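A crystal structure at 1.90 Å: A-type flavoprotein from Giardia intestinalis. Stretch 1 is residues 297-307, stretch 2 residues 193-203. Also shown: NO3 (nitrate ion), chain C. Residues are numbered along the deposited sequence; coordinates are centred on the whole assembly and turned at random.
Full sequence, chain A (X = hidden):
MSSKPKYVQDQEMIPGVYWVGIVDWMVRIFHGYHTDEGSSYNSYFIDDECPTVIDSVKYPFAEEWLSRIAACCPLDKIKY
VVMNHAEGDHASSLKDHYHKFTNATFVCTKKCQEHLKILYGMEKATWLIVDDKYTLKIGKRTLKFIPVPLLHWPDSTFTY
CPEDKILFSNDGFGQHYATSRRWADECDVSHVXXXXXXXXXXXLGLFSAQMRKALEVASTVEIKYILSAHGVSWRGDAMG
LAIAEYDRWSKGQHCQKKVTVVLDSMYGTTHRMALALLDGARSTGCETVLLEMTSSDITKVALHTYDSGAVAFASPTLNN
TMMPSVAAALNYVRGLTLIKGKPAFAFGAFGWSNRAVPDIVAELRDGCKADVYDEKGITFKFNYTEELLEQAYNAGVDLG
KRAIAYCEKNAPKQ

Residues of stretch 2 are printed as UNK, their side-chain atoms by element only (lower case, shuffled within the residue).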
ATOM      1  N   ASP A 297      -3.759 -10.509   4.179  1.00 11.65           N
ATOM      2  CA  ASP A 297      -2.753 -10.964   3.253  1.00 11.60           C
ATOM      3  C   ASP A 297      -2.550 -12.448   3.494  1.00 11.27           C
ATOM      4  O   ASP A 297      -3.014 -12.976   4.510  1.00 10.51           O
ATOM      5  CB  ASP A 297      -1.463 -10.155   3.410  1.00 11.82           C
ATOM      6  CG  ASP A 297      -0.886 -10.233   4.819  1.00 15.65           C
ATOM      7  OD1 ASP A 297      -0.584 -11.357   5.271  1.00 15.75           O
ATOM      8  OD2 ASP A 297      -0.718  -9.171   5.463  1.00 15.43           O
ATOM      9  N   ILE A 298      -1.874 -13.110   2.565  1.00 10.10           N
ATOM     10  CA  ILE A 298      -1.760 -14.567   2.632  1.00 10.33           C
ATOM     11  C   ILE A 298      -0.953 -14.987   3.878  1.00  9.07           C
ATOM     12  O   ILE A 298      -1.123 -16.087   4.387  1.00  8.06           O
ATOM     13  CB  ILE A 298      -1.124 -15.152   1.313  1.00 10.20           C
ATOM     14  CG1 ILE A 298       0.248 -14.485   1.024  1.00 10.59           C
ATOM     15  CG2 ILE A 298      -2.132 -15.039   0.121  1.00 10.80           C
ATOM     16  CD1 ILE A 298       1.092 -15.194  -0.039  1.00 12.84           C
ATOM     17  N   THR A 299      -0.060 -14.115   4.353  1.00  8.85           N
ATOM     18  CA  THR A 299       0.737 -14.423   5.551  1.00  9.76           C
ATOM     19  C   THR A 299      -0.162 -14.603   6.797  1.00 10.39           C
ATOM     20  O   THR A 299       0.031 -15.516   7.619  1.00  9.67           O
ATOM     21  CB  THR A 299       1.807 -13.329   5.812  1.00  8.60           C
ATOM     22  OG1 THR A 299       2.521 -13.083   4.587  1.00 10.68           O
ATOM     23  CG2 THR A 299       2.791 -13.772   6.924  1.00 12.08           C
ATOM     24  N   LYS A 300      -1.141 -13.719   6.918  1.00 10.37           N
ATOM     25  CA  LYS A 300      -2.116 -13.786   8.000  1.00 10.75           C
ATOM     26  C   LYS A 300      -3.107 -14.953   7.799  1.00 10.30           C
ATOM     27  O   LYS A 300      -3.545 -15.595   8.765  1.00  9.73           O
ATOM     28  CB  LYS A 300      -2.794 -12.412   8.129  1.00 11.32           C
ATOM     29  CG  LYS A 300      -1.735 -11.394   8.652  1.00 15.31           C
ATOM     30  CD  LYS A 300      -2.168  -9.947   8.676  1.00 20.15           C
ATOM     31  CE  LYS A 300      -0.964  -9.069   9.085  1.00 17.72           C
ATOM     32  NZ  LYS A 300       0.147  -9.037   8.043  1.00 17.95           N
ATOM     33  N   VAL A 301      -3.448 -15.226   6.548  1.00  9.50           N
ATOM     34  CA  VAL A 301      -4.290 -16.399   6.245  1.00  9.66           C
ATOM     35  C   VAL A 301      -3.596 -17.674   6.794  1.00  8.87           C
ATOM     36  O   VAL A 301      -4.227 -18.529   7.462  1.00  8.84           O
ATOM     37  CB  VAL A 301      -4.595 -16.490   4.716  1.00 10.09           C
ATOM     38  CG1 VAL A 301      -5.297 -17.800   4.352  1.00  9.64           C
ATOM     39  CG2 VAL A 301      -5.464 -15.275   4.250  1.00 12.07           C
ATOM     40  N   ALA A 302      -2.306 -17.801   6.506  1.00  8.95           N
ATOM     41  CA  ALA A 302      -1.514 -18.951   6.990  1.00  9.49           C
ATOM     42  C   ALA A 302      -1.486 -18.953   8.510  1.00 10.12           C
ATOM     43  O   ALA A 302      -1.767 -19.964   9.133  1.00 10.27           O
ATOM     44  CB  ALA A 302      -0.090 -18.942   6.399  1.00  9.09           C
ATOM     45  N   LEU A 303      -1.186 -17.806   9.112  1.00 10.47           N
ATOM     46  CA  LEU A 303      -1.195 -17.699  10.575  1.00 11.12           C
ATOM     47  C   LEU A 303      -2.478 -18.253  11.232  1.00 11.71           C
ATOM     48  O   LEU A 303      -2.421 -19.036  12.205  1.00 12.44           O
ATOM     49  CB  LEU A 303      -1.010 -16.237  10.976  1.00 10.27           C
ATOM     50  CG  LEU A 303      -1.160 -15.849  12.460  1.00 13.29           C
ATOM     51  CD1 LEU A 303      -0.086 -16.578  13.333  1.00 14.67           C
ATOM     52  CD2 LEU A 303      -1.090 -14.344  12.646  1.00 14.10           C
ATOM     53  N   HIS A 304      -3.630 -17.833  10.725  1.00 10.43           N
ATOM     54  CA  HIS A 304      -4.884 -18.154  11.373  1.00 11.36           C
ATOM     55  C   HIS A 304      -5.395 -19.542  11.068  1.00 11.16           C
ATOM     56  O   HIS A 304      -5.894 -20.211  11.958  1.00 11.66           O
ATOM     57  CB  HIS A 304      -5.942 -17.042  11.160  1.00 10.39           C
ATOM     58  CG  HIS A 304      -5.620 -15.804  11.934  1.00 10.59           C
ATOM     59  ND1 HIS A 304      -5.678 -15.765  13.310  1.00 10.69           N
ATOM     60  CD2 HIS A 304      -5.181 -14.584  11.541  1.00 10.71           C
ATOM     61  CE1 HIS A 304      -5.332 -14.560  13.734  1.00 10.23           C
ATOM     62  NE2 HIS A 304      -5.012 -13.831  12.680  1.00 11.39           N
ATOM     63  N   THR A 305      -5.236 -19.982   9.828  1.00 11.00           N
ATOM     64  CA  THR A 305      -5.623 -21.345   9.438  1.00 11.87           C
ATOM     65  C   THR A 305      -4.764 -22.413  10.136  1.00 12.40           C
ATOM     66  O   THR A 305      -5.268 -23.505  10.433  1.00 12.23           O
ATOM     67  CB  THR A 305      -5.599 -21.555   7.903  1.00 11.40           C
ATOM     68  OG1 THR A 305      -4.294 -21.256   7.367  1.00 10.61           O
ATOM     69  CG2 THR A 305      -6.649 -20.661   7.204  1.00 12.51           C
ATOM     70  N   TYR A 306      -3.485 -22.124  10.316  1.00 12.21           N
ATOM     71  CA  TYR A 306      -2.579 -22.906  11.166  1.00 12.35           C
ATOM     72  C   TYR A 306      -3.223 -23.546  12.418  1.00 12.13           C
ATOM     73  O   TYR A 306      -3.155 -24.712  12.604  1.00 12.51           O
ATOM     74  CB  TYR A 306      -1.343 -22.079  11.524  1.00 12.72           C
ATOM     75  CG  TYR A 306      -0.388 -22.656  12.543  1.00 13.28           C
ATOM     76  CD1 TYR A 306       0.513 -23.598  12.206  1.00 15.03           C
ATOM     77  CD2 TYR A 306      -0.374 -22.210  13.843  1.00 13.83           C
ATOM     78  CE1 TYR A 306       1.401 -24.103  13.135  1.00 13.96           C
ATOM     79  CE2 TYR A 306       0.470 -22.701  14.767  1.00 11.48           C
ATOM     80  CZ  TYR A 306       1.371 -23.655  14.402  1.00 14.24           C
ATOM     81  OH  TYR A 306       2.237 -24.145  15.298  1.00 17.30           O
ATOM     82  N   ASP A 307      -3.894 -22.724  13.211  1.00 12.01           N
ATOM     83  CA  ASP A 307      -4.333 -23.144  14.537  1.00 13.10           C
ATOM     84  C   ASP A 307      -5.842 -22.987  14.693  1.00 12.40           C
ATOM     85  O   ASP A 307      -6.350 -22.849  15.807  1.00 12.38           O
ATOM     86  CB  ASP A 307      -3.606 -22.344  15.620  1.00 13.69           C
ATOM     87  CG  ASP A 307      -4.003 -20.880  15.628  1.00 14.36           C
ATOM     88  OD1 ASP A 307      -4.724 -20.453  14.702  1.00 15.76           O
ATOM     89  OD2 ASP A 307      -3.593 -20.157  16.561  1.00 18.56           O
ATOM     90  N   UNK A 193       5.963 -15.379  20.699  1.00 11.44           N
ATOM     91  CA  UNK A 193       5.321 -16.638  20.355  1.00 11.72           C
ATOM     92  C   UNK A 193       4.346 -16.473  19.222  1.00 11.93           C
ATOM     93  O   UNK A 193       4.243 -17.354  18.364  1.00 11.00           O
ATOM     94  c   UNK A 193       5.373 -20.332  21.079  1.00 18.73           C
ATOM     95  s   UNK A 193       6.638 -19.259  21.788  1.00 19.34           S
ATOM     96  c   UNK A 193       4.661 -17.299  21.574  1.00 12.35           C
ATOM     97  c   UNK A 193       5.638 -17.913  22.543  1.00 14.01           C
ATOM     98  N   UNK A 194       3.631 -15.344  19.208  1.00 11.66           N
ATOM     99  CA  UNK A 194       2.769 -15.025  18.060  1.00 12.63           C
ATOM    100  C   UNK A 194       3.568 -15.052  16.749  1.00 11.80           C
ATOM    101  O   UNK A 194       3.153 -15.677  15.771  1.00 12.33           O
ATOM    102  c   UNK A 194       1.441 -13.116  17.047  1.00 15.32           C
ATOM    103  n   UNK A 194       0.123 -13.337  16.736  1.00 19.36           N
ATOM    104  c   UNK A 194       2.085 -13.670  18.273  1.00 13.32           C
ATOM    105  c   UNK A 194       1.945 -12.357  16.045  1.00 17.59           C
ATOM    106  c   UNK A 194      -0.170 -12.726  15.600  1.00 19.13           C
ATOM    107  n   UNK A 194       0.921 -12.130  15.154  1.00 19.36           N
ATOM    108  N   UNK A 195       4.717 -14.383  16.724  1.00 10.93           N
ATOM    109  CA  UNK A 195       5.517 -14.324  15.490  1.00 10.28           C
ATOM    110  C   UNK A 195       6.199 -15.663  15.202  1.00  9.90           C
ATOM    111  O   UNK A 195       6.413 -16.032  14.028  1.00  8.98           O
ATOM    112  c   UNK A 195       5.156 -11.452  14.291  1.00 14.37           C
ATOM    113  c   UNK A 195       6.538 -13.182  15.591  1.00 10.22           C
ATOM    114  c   UNK A 195       7.008 -10.742  15.890  1.00 11.75           C
ATOM    115  c   UNK A 195       5.904 -11.774  15.614  1.00 11.24           C
ATOM    116  N   UNK A 196       6.526 -16.395  16.278  1.00  9.90           N
ATOM    117  CA  UNK A 196       7.124 -17.738  16.168  1.00 10.55           C
ATOM    118  C   UNK A 196       6.114 -18.655  15.456  1.00 10.49           C
ATOM    119  O   UNK A 196       6.469 -19.431  14.566  1.00  9.60           O
ATOM    120  c   UNK A 196       9.713 -21.331  17.858  1.00 14.17           C
ATOM    121  c   UNK A 196       7.915 -19.694  17.655  1.00 13.63           C
ATOM    122  c   UNK A 196       7.461 -18.242  17.578  1.00 10.77           C
ATOM    123  c   UNK A 196       6.990 -20.740  17.713  1.00 14.20           C
ATOM    124  c   UNK A 196       7.423 -22.073  17.831  1.00 15.38           C
ATOM    125  c   UNK A 196       8.787 -22.355  17.903  1.00 10.13           C
ATOM    126  c   UNK A 196       9.276 -20.002  17.720  1.00 13.61           C
ATOM    127  N   UNK A 197       4.843 -18.540  15.845  1.00 10.07           N
ATOM    128  CA  UNK A 197       3.743 -19.270  15.172  1.00 10.79           C
ATOM    129  C   UNK A 197       3.519 -18.823  13.732  1.00 10.17           C
ATOM    130  O   UNK A 197       3.265 -19.650  12.836  1.00 10.44           O
ATOM    131  c   UNK A 197       2.406 -19.941  17.242  1.00 12.69           C
ATOM    132  c   UNK A 197       2.434 -19.142  15.951  1.00 11.51           C
ATOM    133  c   UNK A 197       1.088 -20.264  19.384  1.00 14.57           C
ATOM    134  n   UNK A 197      -0.138 -19.879  20.185  1.00 17.44           N
ATOM    135  c   UNK A 197       1.087 -19.666  17.995  1.00 14.21           C
ATOM    136  N   UNK A 198       3.624 -17.517  13.484  1.00 10.02           N
ATOM    137  CA  UNK A 198       3.453 -17.044  12.111  1.00 10.47           C
ATOM    138  C   UNK A 198       4.570 -17.633  11.228  1.00  9.47           C
ATOM    139  O   UNK A 198       4.340 -18.020  10.066  1.00  8.76           O
ATOM    140  o   UNK A 198       1.905 -12.795  10.605  1.00 17.82           O
ATOM    141  o   UNK A 198       4.092 -12.898  10.753  1.00 20.62           O
ATOM    142  c   UNK A 198       2.971 -13.437  10.687  1.00 14.05           C
ATOM    143  c   UNK A 198       2.910 -14.948  10.727  1.00 12.89           C
ATOM    144  c   UNK A 198       3.452 -15.506  12.054  1.00  9.74           C
ATOM    145  N   UNK A 199       5.787 -17.662  11.770  1.00  9.59           N
ATOM    146  CA  UNK A 199       6.923 -18.224  11.011  1.00 10.85           C
ATOM    147  C   UNK A 199       6.692 -19.714  10.711  1.00  9.99           C
ATOM    148  O   UNK A 199       6.870 -20.183   9.567  1.00 10.52           O
ATOM    149  c   UNK A 199      11.276 -17.666   9.550  1.00 15.44           C
ATOM    150  o   UNK A 199      12.821 -19.270   8.683  1.00 17.76           O
ATOM    151  c   UNK A 199      11.010 -20.021  10.095  1.00 15.83           C
ATOM    152  c   UNK A 199       8.222 -18.034  11.789  1.00 12.32           C
ATOM    153  c   UNK A 199      10.140 -17.360  10.303  1.00 13.86           C
ATOM    154  c   UNK A 199       9.873 -19.696  10.859  1.00 13.98           C
ATOM    155  c   UNK A 199       9.425 -18.372  10.969  1.00 12.93           C
ATOM    156  c   UNK A 199      11.700 -19.001   9.443  1.00 17.58           C
ATOM    157  N   UNK A 200       6.291 -20.456  11.736  1.00 10.59           N
ATOM    158  CA  UNK A 200       5.994 -21.892  11.591  1.00 11.18           C
ATOM    159  C   UNK A 200       4.947 -22.144  10.500  1.00 11.53           C
ATOM    160  O   UNK A 200       5.144 -22.971   9.592  1.00 11.43           O
ATOM    161  c   UNK A 200       5.489 -22.491  12.907  1.00 11.06           C
ATOM    162  o   UNK A 200       6.416 -22.175  13.944  1.00 11.83           O
ATOM    163  c   UNK A 200       5.392 -24.011  12.773  1.00 13.80           C
ATOM    164  N   UNK A 201       3.831 -21.417  10.601  1.00 11.26           N
ATOM    165  CA  UNK A 201       2.725 -21.545   9.656  1.00 11.48           C
ATOM    166  C   UNK A 201       3.161 -21.274   8.213  1.00 11.34           C
ATOM    167  O   UNK A 201       2.777 -22.016   7.297  1.00 12.34           O
ATOM    168  c   UNK A 201       1.556 -20.551  10.076  1.00 11.14           C
ATOM    169  N   UNK A 202       3.982 -20.233   8.010  1.00 10.46           N
ATOM    170  CA  UNK A 202       4.313 -19.742   6.657  1.00 11.84           C
ATOM    171  C   UNK A 202       5.509 -20.389   5.999  1.00 12.71           C
ATOM    172  O   UNK A 202       5.584 -20.427   4.783  1.00 13.02           O
ATOM    173  c   UNK A 202       3.278 -17.442   6.704  1.00 10.92           C
ATOM    174  n   UNK A 202       2.813 -17.119   7.905  1.00  8.61           N
ATOM    175  o   UNK A 202       2.709 -17.126   5.661  1.00  9.75           O
ATOM    176  c   UNK A 202       4.566 -18.235   6.672  1.00 10.95           C
ATOM    177  N   UNK A 203       6.457 -20.853   6.803  1.00 14.19           N
ATOM    178  CA  UNK A 203       7.721 -21.379   6.265  1.00 16.29           C
ATOM    179  C   UNK A 203       7.771 -22.897   6.426  1.00 16.64           C
ATOM    180  O   UNK A 203       8.215 -23.619   5.521  1.00 17.65           O
ATOM    181  c   UNK A 203       8.640 -18.600   5.458  1.00 18.28           C
ATOM    182  c   UNK A 203       8.820 -19.153   6.859  1.00 18.25           C
ATOM    183  c   UNK A 203       8.949 -20.700   6.916  1.00 16.24           C
ATOM    184  c   UNK A 203      10.284 -21.234   6.299  1.00 17.57           C
TER
HETATM  185  N   NO3 C 501      13.167 -18.039   5.657  1.00 19.33           N
HETATM  186  O1  NO3 C 501      11.995 -17.389   5.332  1.00 23.06           O
HETATM  187  O2  NO3 C 501      13.966 -17.486   6.623  1.00 19.23           O
HETATM  188  O3  NO3 C 501      13.531 -19.241   5.089  1.00 21.38           O
HETATM  189  O   HOH W   1      -2.112 -21.248  18.844  1.00 18.52           O
HETATM  190  O   HOH W   2       2.140 -10.843   8.586  1.00 13.87           O

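Position 193 carries four side-chain atoms in an unbranched chain, two carbons, a sulfur and a terminal carbon. A thioether of this length is methionine; Met193 makes no contact with stretch 1, and its side chain is out of reach.

At position 194 one carbon leads to a five-membered ring of three carbons and two nitrogens, and a ring carbon meets the Leu303 side chain. The ring is an imidazole, hence His194. Its CE1 lies 3.5 Å from Leu303 CD2, with the methyl approaching obliquely. The CA-to-CB bond points sideways, and the t rotamer (chi1 167°) brings the ring nearer.

Position 195 has four carbons forked at the second, which identifies Leu195. Its CA-to-CB bond points away from stretch 1, and it makes no contact there. Position 196, one carbon followed by a ring of six carbons with no oxygen, is Phe196, also without contact.

Position 197 shows four carbons in a row ending in nitrogen, passing near the Tyr306 ring, so it is Lys197. Its CA-to-CB bond points toward stretch 1, and CG lies 4.2 Å from Tyr306 CE2. With chi2 to chi4 all t, the chain is extended and delivers NZ to water 1 (2.8 Å), which in turn donates to Asp307 OD2 (2.9 Å).

Three carbons, the third bearing two oxygens, lie against Leu303 and Thr299 at position 198, marking Glu198. Its CA is 3.8 Å from Leu303 CD1, and its CD is 3.8 Å from Thr299 CG2. Water 2 donates to Glu198 OE2 (2.8 Å) and accepts from Lys300 NZ (2.7 Å), linking the opposite charges without a direct salt bridge.

Position 199 has one carbon and a six-carbon ring bearing an oxygen: Tyr199. Its CA-to-CB bond points away from stretch 1, and it makes no contact there; its OH is 3.0 Å from O2 of the nitrate, which sits at the ring's edge.

At position 200 one carbon carries an oxygen and a carbon, the latter near the Tyr306 ring, giving Thr200. CG2 lies 4.0 Å from Tyr306 CE1, while OG1 donates to Phe196 O (2.8 Å) within its own helix.

The single side-chain carbon at position 201, CB, is 3.6 Å from Tyr306 CB, 3.5 Å from Ala302 O and 4.0 Å from Leu303 CA, so the methyl packs directly against the backbone of the other helix. It defines Ala201.

Position 202 has two carbons, the second carrying one oxygen and one nitrogen, the nitrogen reaching the Thr299 carbonyl: Asn202. ND2 donates to Thr299 O (3.2 Å, 165°) and to Glu198 O (2.8 Å, 173°), using the amide to join the two helices.

Position 203 has four carbons forked at the first, one arm two carbons long, identifying Ile203, which does not reach stretch 1.

The helices cross at 101° with axes 8.2 Å apart at closest approach, burying 540 Å² in total. Leu303 and Glu198 have the nearest CA atoms, at 4.9 Å. Around this point, small Ala201 and Ala302 accompany the close approach, Leu303 and Tyr306 supply most of the covered area on stretch 1, and a single direct hydrogen bond from Asn202 is supplemented by two water bridges.

Stretch 2 193-203: MHLFKEYTANI
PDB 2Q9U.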